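PDB 1JPD: L-Ala-D/L-Glu Epimerase from Escherichia coli, which belongs to the enolase superfamily, pairing an alpha+beta N-terminal capping domain with a barrel domain of the TIM type. Local coordinates for residues 48-51 with 57-60; 211-216 with 228-233; 262-267 with 293-298; 302-307 with 315-320. All blocks are in the same frame, centred on the assembly; numbering follows the deposited sequence.

Interaction 1 of 4, residues 48-51 with 57-60; sequences CTPY and SDAS
Ser-57 meets Pro-50 through its backbone: the carbonyl oxygen Ser-57 O stands 3.7 Å from Pro-50 CB, and the two CA atoms are 5.4 Å apart, the nearest pair between the segments. Its side chain turns away and serves the helix instead. As N-cap of helix 58-66, Ser-57 takes a hydrogen bond from Ser-60 N on its OG at 3.0 Å, with an N-H...O angle of 157°, which satisfies an amide of the first turn and fixes the hydroxyl. Asp-58, the first helical residue, brings its carboxylate to the edge of the proline ring at CG and CD. Its CG is anti to its own carbonyl carbon (chi1 -68°), a torsion that sets the carboxylate beside the backbone N, with OD1 directed at the ring; the two side chains cross at about a right angle. OD1 of Asp-58 does the touching, 3.2 Å from Pro-50 CG and 3.5 Å from Pro-50 CD, without any hydrogen bond.

The contact belongs to the capping domain of the enolase superfamily, where the chain leaves the third strand of an antiparallel sheet, 42-48, and turns into the first helix. Val-33 of the middle strand touches both Pro-50 and Asp-58, while Val-61 covers the proline from the helix. The other oxygen, Asp-58 OD2, has a long, weak ion pair with Arg-31 and lies close to Glu-11 OE2, a neighbour that would tend to favour protonation of one of the two acids.

Interaction 2 of 4, residues 211-216 with 228-233; sequences QDDAAL and DESCHT
The carboxylate of Asp-213 is approached by the hydroxyl of Ser-230 from well out of its plane, and the meeting is confined to one oxygen: Asp-213 OD1 lies 3.3 Å from Ser-230 OG and 4.0 Å from Ser-230 CB. The other flat group, the imidazole of His-232, stacks on the ring of Tyr-54, while its NE2 gives a weak hydrogen bond of 3.1 Å to Glu-229 O.

The contact belongs to the barrel domain of this enolase-superfamily protein. Segment 211-216 is part of the connection from strand 203-205 to strand 225-227, and segment 228-233 follows the latter strand at its C-terminal end. With CG of Asp-213 set between its backbone N and carbonyl carbon (chi1 64°), the acid faces across to the serine.

The bond between them is weak, and the hydroxyl proton has another acceptor within reach, so the pair is better read as part of a larger polar cluster. Asp-213 OD1 is also hydrogen-bonded to Tyr-244 OH and OD2 forms a salt bridge with Arg-243, while Ser-230 OG is hydrogen-bonded to Gln-206 NE2. These firmer partners hold both groups, and the positive charge of Arg-243 probably keeps Asp-213 ionised. Ser-230 itself sits in a type I beta turn, in which Cys-231 N donates to Asp-228 O at 3.1 Å.

Interaction 3 of 4, residues 262-267 with 293-298; sequences ALATEA and VPQVSF
Helix 257-269 passes the end of a 3-10 segment, at 293-295, with the CA atoms of Ala-264 and Gln-295 7.5 Å apart, a gap that the glutamine side chain spans. Both elements lie on the outer layer of the barrel. The helix connects the neighbouring parallel strands 246-249 and 273-276 in a beta-alpha-beta crossover, and the 3-10 segment leads into the next parallel strand, 298-299.

Gln-295 reaches over with CG anti to its carbonyl carbon and the chain extended beyond it (chi2 -166°), which carries the amide to the helix surface. There the methyl of Ala-264 sits obliquely against the amide group. Gln-295 OE1 is 3.5 Å from Ala-264 CB, with Gln-295 CD at 4.0 Å and NE2 at 4.1 Å from the same carbon. This is van der Waals contact, as no direct hydrogen bond joins the segments. The same methyl also touches Leu-274 and Ile-249 of the barrel strands, and so meets both the barrel wall and the glutamine. Val-296, next to Gln-295, also lies on Leu-274, and Ser-297 pairs with that residue through the backbone.

The polar link runs on the more exposed flank, where Thr-265 turns its CB away from the 3-10 segment. Its OG1 is hydrogen-bonded to Leu-261 O one turn back in the helix, and it also meets a water. That water bridges the two segments, lying 3.0 Å from Thr-265 OG1 and accepting a hydrogen bond of 3.0 Å from Gln-295 NE2.

Interaction 4 of 4, residues 302-307 with 315-320; sequences DGPTWL and LQFTTG
Phe-317 carries the tight part of this contact, its ring met obliquely by three residues of the loop opposite. The phenylalanine lies on strand 316-318, which pairs in a terminal hairpin with strand 321-323; that second strand runs antiparallel to barrel strand 121-128, so the hairpin is an addition to the parallel strand order of the barrel domain. Facing it is the 3-10 turn 303-306, in the connection that follows strand 298-299.

Thr-305 comes in with its methyl: CG2 is 3.5 Å from Phe-317 CB and makes an off-centre CH-pi contact, 4.0 Å from the ring centroid and 30° off the ring normal. Farther out along the ring, Pro-304 CB lies 4.0 Å from Phe-317 CE1, the two side chains crossing at about a right angle. Asp-302 adds its backbone, with CA 3.8 Å from Phe-317 CE2. Leu-322, from the partner strand of the hairpin, also touches the phenylalanine.

The looser side is polar and open. Thr-318 and Gln-316 are exposed, and Thr-318 turns from the loop, its OG1 hydrogen-bonded to His-323 NE2.

Bonds internal to 302-307 hold the turn itself. Thr-305 is partly exposed, yet its hydroxyl is held: OG1 takes the position between backbone N and carbonyl carbon (chi1 66°) and donates to Asp-302 O at 2.7 Å. The same oxygen also accepts a hydrogen bond from Thr-305 N. The buried carboxylate of Asp-302 points away from the phenylalanine, where OD2 is met from above its plane by Trp-306 NE1 at 3.1 Å, with the N-H...O angle at 160°.

How the interactions relate
Interaction 1 lies in the capping domain and the other three in the barrel domain. One place where the two domains meet lies between interactions 1 and 2, where Tyr-51 OH packs 4.1 Å from Glu-229 CG, although the contact centres are 22 Å apart. Interaction 2 in turn touches interaction 3: His-232 O lies 3.8 Å from Leu-263 CD2. Segments 293-298 and 302-307 follow closely in the sequence, yet the centres of interactions 3 and 4 are 22 Å apart. The centres of interactions 2 and 4 lie on opposite sides of the chain's centre, 28 Å apart. In this superfamily the active site lies at the C-terminal ends of the barrel strands, probably near the junction of interactions 1 and 2.

Interaction 1 of 4, residues 48-51 with 57-60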
loop_
_atom_site.group_PDB
_atom_site.type_symbol
_atom_site.label_atom_id
_atom_site.label_comp_id
_atom_site.label_asym_id
_atom_site.label_seq_id
_atom_site.Cartn_x
_atom_site.Cartn_y
_atom_site.Cartn_z
ATOM N N CYS A 48 -4.898 -10.196 -4.986
ATOM C CA CYS A 48 -3.637 -9.995 -4.286
ATOM C C CYS A 48 -2.485 -9.933 -5.285
ATOM O O CYS A 48 -2.618 -10.328 -6.452
ATOM C CB CYS A 48 -3.388 -11.108 -3.262
ATOM S SG CYS A 48 -2.809 -12.660 -3.946
ATOM N N THR A 49 -1.356 -9.410 -4.822
ATOM C CA THR A 49 -0.175 -9.281 -5.659
ATOM C C THR A 49 1.025 -9.902 -4.967
ATOM O O THR A 49 1.585 -9.305 -4.056
ATOM C CB THR A 49 0.139 -7.803 -5.950
ATOM O OG1 THR A 49 -0.943 -7.232 -6.696
ATOM C CG2 THR A 49 1.431 -7.669 -6.752
ATOM N N PRO A 50 1.424 -11.117 -5.378
ATOM C CA PRO A 50 2.581 -11.770 -4.751
ATOM C C PRO A 50 3.763 -10.789 -4.682
ATOM O O PRO A 50 4.136 -10.173 -5.696
ATOM C CB PRO A 50 2.843 -12.956 -5.674
ATOM C CG PRO A 50 1.460 -13.312 -6.133
ATOM C CD PRO A 50 0.864 -11.957 -6.449
ATOM N N TYR A 51 4.335 -10.653 -3.486
ATOM C CA TYR A 51 5.449 -9.731 -3.244
ATOM C C TYR A 51 6.791 -10.430 -3.405
ATOM O O TYR A 51 7.241 -11.138 -2.500
ATOM C CB TYR A 51 5.333 -9.144 -1.822
ATOM C CG TYR A 51 6.040 -7.818 -1.606
ATOM C CD1 TYR A 51 6.580 -7.104 -2.675
ATOM C CD2 TYR A 51 6.137 -7.259 -0.332
ATOM C CE1 TYR A 51 7.197 -5.867 -2.479
ATOM C CE2 TYR A 51 6.752 -6.023 -0.125
ATOM C CZ TYR A 51 7.278 -5.335 -1.204
ATOM O OH TYR A 51 7.876 -4.110 -1.023
ATOM N N SER A 57 5.673 -15.799 -5.292
ATOM C CA SER A 57 5.551 -15.785 -6.744
ATOM C C SER A 57 4.096 -16.184 -6.951
ATOM O O SER A 57 3.431 -16.570 -5.985
ATOM C CB SER A 57 6.476 -16.835 -7.345
ATOM O OG SER A 57 6.141 -18.112 -6.822
ATOM N N ASP A 58 3.584 -16.092 -8.174
ATOM C CA ASP A 58 2.194 -16.489 -8.380
ATOM C C ASP A 58 2.007 -17.962 -8.022
ATOM O O ASP A 58 1.004 -18.336 -7.407
ATOM C CB ASP A 58 1.759 -16.252 -9.825
ATOM C CG ASP A 58 1.672 -14.784 -10.171
ATOM O OD1 ASP A 58 1.423 -13.970 -9.260
ATOM O OD2 ASP A 58 1.836 -14.443 -11.360
ATOM N N ALA A 59 2.974 -18.797 -8.397
ATOM C CA ALA A 59 2.904 -20.230 -8.103
ATOM C C ALA A 59 2.888 -20.463 -6.594
ATOM O O ALA A 59 2.075 -21.236 -6.069
ATOM C CB ALA A 59 4.096 -20.945 -8.722
ATOM N N SER A 60 3.798 -19.776 -5.911
ATOM C CA SER A 60 3.943 -19.866 -4.464
ATOM C C SER A 60 2.663 -19.504 -3.703
ATOM O O SER A 60 2.265 -20.194 -2.759
ATOM C CB SER A 60 5.075 -18.944 -4.019
ATOM O OG SER A 60 5.304 -19.078 -2.634
#

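Interaction 2 of 4, residues 211-216 with 228-233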
loop_
_atom_site.group_PDB
_atom_site.type_symbol
_atom_site.label_atom_id
_atom_site.label_comp_id
_atom_site.label_asym_id
_atom_site.label_seq_id
_atom_site.Cartn_x
_atom_site.Cartn_y
_atom_site.Cartn_z
ATOM N N GLN A 211 16.704 -4.665 6.759
ATOM C CA GLN A 211 17.543 -5.510 7.587
ATOM C C GLN A 211 18.788 -4.804 8.111
ATOM O O GLN A 211 19.740 -5.451 8.541
ATOM C CB GLN A 211 17.929 -6.785 6.828
ATOM C CG GLN A 211 18.897 -6.592 5.661
ATOM C CD GLN A 211 18.242 -6.069 4.380
ATOM O OE1 GLN A 211 18.862 -6.080 3.316
ATOM N NE2 GLN A 211 16.997 -5.613 4.478
ATOM N N ASP A 212 18.774 -3.476 8.082
ATOM C CA ASP A 212 19.897 -2.687 8.583
ATOM C C ASP A 212 19.492 -1.224 8.743
ATOM O O ASP A 212 20.085 -0.328 8.142
ATOM C CB ASP A 212 21.103 -2.823 7.648
ATOM C CG ASP A 212 22.278 -3.536 8.311
ATOM O OD1 ASP A 212 23.097 -4.159 7.596
ATOM O OD2 ASP A 212 22.392 -3.465 9.554
ATOM N N ASP A 213 18.481 -0.998 9.577
ATOM C CA ASP A 213 17.962 0.342 9.820
ATOM C C ASP A 213 18.162 0.829 11.263
ATOM O O ASP A 213 17.430 1.700 11.745
ATOM C CB ASP A 213 16.463 0.391 9.461
ATOM C CG ASP A 213 15.608 -0.516 10.349
ATOM O OD1 ASP A 213 14.360 -0.460 10.249
ATOM O OD2 ASP A 213 16.179 -1.289 11.147
ATOM N N ALA A 214 19.157 0.280 11.950
ATOM C CA ALA A 214 19.410 0.663 13.331
ATOM C C ALA A 214 19.806 2.131 13.464
ATOM O O ALA A 214 19.387 2.802 14.407
ATOM C CB ALA A 214 20.481 -0.222 13.925
ATOM N N ALA A 215 20.599 2.633 12.521
ATOM C CA ALA A 215 21.036 4.026 12.571
ATOM C C ALA A 215 19.890 5.015 12.784
ATOM O O ALA A 215 20.136 6.165 13.141
ATOM C CB ALA A 215 21.815 4.392 11.300
ATOM N N LEU A 216 18.647 4.583 12.569
ATOM C CA LEU A 216 17.503 5.472 12.759
ATOM C C LEU A 216 17.231 5.813 14.228
ATOM O O LEU A 216 16.361 6.629 14.528
ATOM C CB LEU A 216 16.238 4.868 12.148
ATOM C CG LEU A 216 16.158 4.893 10.624
ATOM C CD1 LEU A 216 14.857 4.264 10.165
ATOM C CD2 LEU A 216 16.258 6.326 10.137
ATOM N N ASP A 228 8.252 1.037 5.614
ATOM C CA ASP A 228 7.568 0.409 4.490
ATOM C C ASP A 228 7.934 -1.072 4.487
ATOM O O ASP A 228 7.168 -1.904 4.967
ATOM C CB ASP A 228 7.997 1.055 3.173
ATOM C CG ASP A 228 7.174 0.571 1.986
ATOM O OD1 ASP A 228 6.256 -0.258 2.186
ATOM O OD2 ASP A 228 7.451 1.030 0.853
ATOM N N GLU A 229 9.106 -1.400 3.953
ATOM C CA GLU A 229 9.534 -2.791 3.930
ATOM C C GLU A 229 9.699 -3.307 5.356
ATOM O O GLU A 229 9.530 -4.490 5.604
ATOM C CB GLU A 229 10.850 -2.962 3.149
ATOM C CG GLU A 229 10.695 -2.894 1.624
ATOM C CD GLU A 229 10.571 -1.464 1.094
ATOM O OE1 GLU A 229 10.236 -0.547 1.884
ATOM O OE2 GLU A 229 10.797 -1.254 -0.119
ATOM N N SER A 230 10.005 -2.419 6.298
ATOM C CA SER A 230 10.193 -2.828 7.689
ATOM C C SER A 230 8.898 -3.082 8.442
ATOM O O SER A 230 8.927 -3.587 9.558
ATOM C CB SER A 230 11.001 -1.783 8.455
ATOM O OG SER A 230 12.287 -1.616 7.887
ATOM N N CYS A 231 7.766 -2.740 7.840
ATOM C CA CYS A 231 6.479 -2.948 8.491
ATOM C C CYS A 231 5.533 -3.911 7.771
ATOM O O CYS A 231 5.069 -3.606 6.674
ATOM C CB CYS A 231 5.759 -1.618 8.645
ATOM S SG CYS A 231 4.054 -1.826 9.178
ATOM N N HIS A 232 5.227 -5.052 8.392
ATOM C CA HIS A 232 4.305 -6.025 7.793
ATOM C C HIS A 232 3.015 -6.141 8.591
ATOM O O HIS A 232 1.919 -5.905 8.074
ATOM C CB HIS A 232 4.896 -7.435 7.741
ATOM C CG HIS A 232 6.203 -7.536 7.030
ATOM N ND1 HIS A 232 6.645 -8.717 6.472
ATOM C CD2 HIS A 232 7.197 -6.636 6.844
ATOM C CE1 HIS A 232 7.856 -8.541 5.976
ATOM N NE2 HIS A 232 8.215 -7.287 6.189
ATOM N N THR A 233 3.163 -6.545 9.849
ATOM C CA THR A 233 2.023 -6.739 10.738
ATOM C C THR A 233 2.293 -6.131 12.113
ATOM O O THR A 233 3.349 -5.548 12.338
ATOM C CB THR A 233 1.735 -8.248 10.923
ATOM O OG1 THR A 233 2.785 -8.843 11.696
ATOM C CG2 THR A 233 1.670 -8.950 9.572
#

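Interaction 3 of 4, residues 262-267 with 293-298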
loop_
_atom_site.group_PDB
_atom_site.type_symbol
_atom_site.label_atom_id
_atom_site.label_comp_id
_atom_site.label_asym_id
_atom_site.label_seq_id
_atom_site.Cartn_x
_atom_site.Cartn_y
_atom_site.Cartn_z
ATOM N N ALA A 262 -6.556 -4.133 12.339
ATOM C CA ALA A 262 -6.011 -4.322 13.674
ATOM C C ALA A 262 -4.658 -3.626 13.801
ATOM O O ALA A 262 -4.268 -3.198 14.888
ATOM C CB ALA A 262 -5.862 -5.807 13.971
ATOM N N LEU A 263 -3.943 -3.518 12.683
ATOM C CA LEU A 263 -2.640 -2.875 12.681
ATOM C C LEU A 263 -2.827 -1.380 12.840
ATOM O O LEU A 263 -2.092 -0.742 13.585
ATOM C CB LEU A 263 -1.883 -3.183 11.381
ATOM C CG LEU A 263 -0.546 -2.471 11.128
ATOM C CD1 LEU A 263 0.353 -2.577 12.339
ATOM C CD2 LEU A 263 0.126 -3.080 9.913
ATOM N N ALA A 264 -3.818 -0.829 12.147
ATOM C CA ALA A 264 -4.111 0.602 12.220
ATOM C C ALA A 264 -4.421 0.978 13.665
ATOM O O ALA A 264 -3.817 1.895 14.226
ATOM C CB ALA A 264 -5.298 0.942 11.321
ATOM N N THR A 265 -5.362 0.252 14.263
ATOM C CA THR A 265 -5.760 0.482 15.646
ATOM C C THR A 265 -4.557 0.345 16.568
ATOM O O THR A 265 -4.235 1.245 17.342
ATOM C CB THR A 265 -6.812 -0.551 16.108
ATOM O OG1 THR A 265 -7.963 -0.475 15.262
ATOM C CG2 THR A 265 -7.225 -0.284 17.555
ATOM N N GLU A 266 -3.896 -0.799 16.472
ATOM C CA GLU A 266 -2.744 -1.087 17.305
ATOM C C GLU A 266 -1.589 -0.109 17.128
ATOM O O GLU A 266 -0.939 0.270 18.104
ATOM C CB GLU A 266 -2.264 -2.510 17.034
ATOM C CG GLU A 266 -1.257 -3.014 18.035
ATOM C CD GLU A 266 -1.684 -2.729 19.453
ATOM O OE1 GLU A 266 -2.909 -2.651 19.704
ATOM O OE2 GLU A 266 -0.797 -2.591 20.317
ATOM N N ALA A 267 -1.332 0.302 15.890
ATOM C CA ALA A 267 -0.232 1.225 15.614
ATOM C C ALA A 267 -0.505 2.591 16.220
ATOM O O ALA A 267 0.366 3.183 16.856
ATOM C CB ALA A 267 -0.011 1.353 14.110
ATOM N N VAL A 293 -8.831 4.359 4.635
ATOM C CA VAL A 293 -8.615 5.754 4.262
ATOM C C VAL A 293 -8.874 6.818 5.331
ATOM O O VAL A 293 -8.039 7.697 5.544
ATOM C CB VAL A 293 -9.419 6.119 2.995
ATOM C CG1 VAL A 293 -9.237 7.595 2.678
ATOM C CG2 VAL A 293 -8.945 5.275 1.815
ATOM N N PRO A 294 -10.030 6.765 6.015
ATOM C CA PRO A 294 -10.286 7.782 7.040
ATOM C C PRO A 294 -9.315 7.758 8.221
ATOM O O PRO A 294 -9.324 8.672 9.045
ATOM C CB PRO A 294 -11.728 7.495 7.456
ATOM C CG PRO A 294 -11.850 6.031 7.244
ATOM C CD PRO A 294 -11.165 5.834 5.911
ATOM N N GLN A 295 -8.471 6.734 8.304
ATOM C CA GLN A 295 -7.511 6.643 9.405
ATOM C C GLN A 295 -6.085 7.055 9.067
ATOM O O GLN A 295 -5.250 7.176 9.966
ATOM C CB GLN A 295 -7.441 5.222 9.959
ATOM C CG GLN A 295 -8.669 4.758 10.680
ATOM C CD GLN A 295 -8.410 3.499 11.470
ATOM O OE1 GLN A 295 -7.547 3.472 12.349
ATOM N NE2 GLN A 295 -9.159 2.445 11.164
ATOM N N VAL A 296 -5.798 7.286 7.791
ATOM C CA VAL A 296 -4.431 7.613 7.409
ATOM C C VAL A 296 -4.113 9.049 6.998
ATOM O O VAL A 296 -4.965 9.763 6.471
ATOM C CB VAL A 296 -3.963 6.654 6.294
ATOM C CG1 VAL A 296 -4.039 5.206 6.796
ATOM C CG2 VAL A 296 -4.830 6.825 5.063
ATOM N N SER A 297 -2.863 9.444 7.252
ATOM C CA SER A 297 -2.344 10.774 6.940
ATOM C C SER A 297 -2.102 10.937 5.443
ATOM O O SER A 297 -2.283 12.023 4.887
ATOM C CB SER A 297 -1.026 11.016 7.682
ATOM O OG SER A 297 -1.188 10.912 9.085
ATOM N N PHE A 298 -1.670 9.857 4.797
ATOM C CA PHE A 298 -1.420 9.876 3.362
ATOM C C PHE A 298 -1.986 8.617 2.736
ATOM O O PHE A 298 -1.961 7.553 3.346
ATOM C CB PHE A 298 0.080 9.947 3.063
ATOM C CG PHE A 298 0.768 11.117 3.696
ATOM C CD1 PHE A 298 1.443 10.972 4.904
ATOM C CD2 PHE A 298 0.714 12.376 3.104
ATOM C CE1 PHE A 298 2.053 12.062 5.512
ATOM C CE2 PHE A 298 1.319 13.471 3.706
ATOM C CZ PHE A 298 1.988 13.315 4.912
HETATM O O HOH W 1 -8.997 -0.245 12.471
#

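Interaction 4 of 4, residues 302-307 with 315-320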
loop_
_atom_site.group_PDB
_atom_site.type_symbol
_atom_site.label_atom_id
_atom_site.label_comp_id
_atom_site.label_asym_id
_atom_site.label_seq_id
_atom_site.Cartn_x
_atom_site.Cartn_y
_atom_site.Cartn_z
ATOM N N ASP A 302 -2.781 4.771 -6.067
ATOM C CA ASP A 302 -2.932 4.821 -7.515
ATOM C C ASP A 302 -2.349 3.639 -8.294
ATOM O O ASP A 302 -2.155 3.720 -9.503
ATOM C CB ASP A 302 -2.395 6.159 -8.071
ATOM C CG ASP A 302 -0.873 6.251 -8.066
ATOM O OD1 ASP A 302 -0.360 7.276 -8.565
ATOM O OD2 ASP A 302 -0.195 5.319 -7.577
ATOM N N GLY A 303 -2.089 2.533 -7.610
ATOM C CA GLY A 303 -1.552 1.368 -8.292
ATOM C C GLY A 303 -2.232 1.069 -9.624
ATOM O O GLY A 303 -1.556 0.858 -10.629
ATOM N N PRO A 304 -3.570 1.047 -9.673
ATOM C CA PRO A 304 -4.255 0.762 -10.936
ATOM C C PRO A 304 -3.870 1.646 -12.125
ATOM O O PRO A 304 -3.871 1.175 -13.259
ATOM C CB PRO A 304 -5.732 0.912 -10.574
ATOM C CG PRO A 304 -5.765 0.482 -9.134
ATOM C CD PRO A 304 -4.539 1.180 -8.569
ATOM N N THR A 305 -3.543 2.915 -11.882
ATOM C CA THR A 305 -3.194 3.818 -12.983
ATOM C C THR A 305 -1.912 3.408 -13.698
ATOM O O THR A 305 -1.627 3.894 -14.791
ATOM C CB THR A 305 -3.047 5.302 -12.517
ATOM O OG1 THR A 305 -1.927 5.430 -11.634
ATOM C CG2 THR A 305 -4.304 5.773 -11.791
ATOM N N TRP A 306 -1.146 2.509 -13.088
ATOM C CA TRP A 306 0.098 2.054 -13.694
ATOM C C TRP A 306 -0.165 0.955 -14.714
ATOM O O TRP A 306 0.741 0.547 -15.440
ATOM C CB TRP A 306 1.077 1.535 -12.626
ATOM C CG TRP A 306 1.506 2.571 -11.618
ATOM C CD1 TRP A 306 0.754 3.092 -10.601
ATOM C CD2 TRP A 306 2.769 3.241 -11.560
ATOM N NE1 TRP A 306 1.469 4.047 -9.916
ATOM C CE2 TRP A 306 2.711 4.158 -10.482
ATOM C CE3 TRP A 306 3.949 3.157 -12.312
ATOM C CZ2 TRP A 306 3.784 4.988 -10.140
ATOM C CZ3 TRP A 306 5.024 3.988 -11.971
ATOM C CH2 TRP A 306 4.930 4.889 -10.893
ATOM N N LEU A 307 -1.399 0.466 -14.767
ATOM C CA LEU A 307 -1.734 -0.589 -15.714
ATOM C C LEU A 307 -2.337 0.009 -16.983
ATOM O O LEU A 307 -3.102 0.977 -16.914
ATOM C CB LEU A 307 -2.729 -1.574 -15.097
ATOM C CG LEU A 307 -2.479 -2.106 -13.687
ATOM C CD1 LEU A 307 -3.458 -3.225 -13.425
ATOM C CD2 LEU A 307 -1.074 -2.616 -13.540
ATOM N N LEU A 315 -12.157 2.071 -10.729
ATOM C CA LEU A 315 -12.264 3.257 -9.890
ATOM C C LEU A 315 -11.793 4.435 -10.732
ATOM O O LEU A 315 -10.904 4.287 -11.579
ATOM C CB LEU A 315 -11.375 3.130 -8.654
ATOM C CG LEU A 315 -11.773 2.101 -7.601
ATOM C CD1 LEU A 315 -10.674 2.006 -6.559
ATOM C CD2 LEU A 315 -13.094 2.493 -6.958
ATOM N N GLN A 316 -12.378 5.605 -10.501
ATOM C CA GLN A 316 -11.996 6.777 -11.272
ATOM C C GLN A 316 -10.861 7.590 -10.659
ATOM O O GLN A 316 -10.983 8.137 -9.561
ATOM C CB GLN A 316 -13.226 7.651 -11.524
ATOM C CG GLN A 316 -14.241 6.970 -12.446
ATOM C CD GLN A 316 -13.600 6.460 -13.741
ATOM O OE1 GLN A 316 -13.158 7.248 -14.580
ATOM N NE2 GLN A 316 -13.537 5.138 -13.896
ATOM N N PHE A 317 -9.754 7.645 -11.395
ATOM C CA PHE A 317 -8.561 8.370 -10.988
ATOM C C PHE A 317 -8.247 9.529 -11.929
ATOM O O PHE A 317 -8.264 9.369 -13.150
ATOM C CB PHE A 317 -7.320 7.465 -11.004
ATOM C CG PHE A 317 -7.280 6.426 -9.924
ATOM C CD1 PHE A 317 -7.704 5.126 -10.178
ATOM C CD2 PHE A 317 -6.730 6.724 -8.677
ATOM C CE1 PHE A 317 -7.573 4.131 -9.207
ATOM C CE2 PHE A 317 -6.596 5.741 -7.701
ATOM C CZ PHE A 317 -7.017 4.438 -7.968
ATOM N N THR A 318 -7.949 10.689 -11.351
ATOM C CA THR A 318 -7.536 11.870 -12.117
ATOM C C THR A 318 -6.213 12.229 -11.447
ATOM O O THR A 318 -5.971 11.810 -10.310
ATOM C CB THR A 318 -8.520 13.053 -11.982
ATOM O OG1 THR A 318 -8.560 13.505 -10.619
ATOM C CG2 THR A 318 -9.910 12.634 -12.428
ATOM N N THR A 319 -5.358 12.988 -12.125
ATOM C CA THR A 319 -4.059 13.331 -11.546
ATOM C C THR A 319 -4.106 13.706 -10.053
ATOM O O THR A 319 -4.635 14.754 -9.674
ATOM C CB THR A 319 -3.371 14.477 -12.332
ATOM O OG1 THR A 319 -3.119 14.062 -13.685
ATOM C CG2 THR A 319 -2.044 14.836 -11.680
ATOM N N GLY A 320 -3.564 12.826 -9.211
ATOM C CA GLY A 320 -3.522 13.078 -7.781
ATOM C C GLY A 320 -4.805 12.841 -7.013
ATOM O O GLY A 320 -4.874 13.139 -5.814
#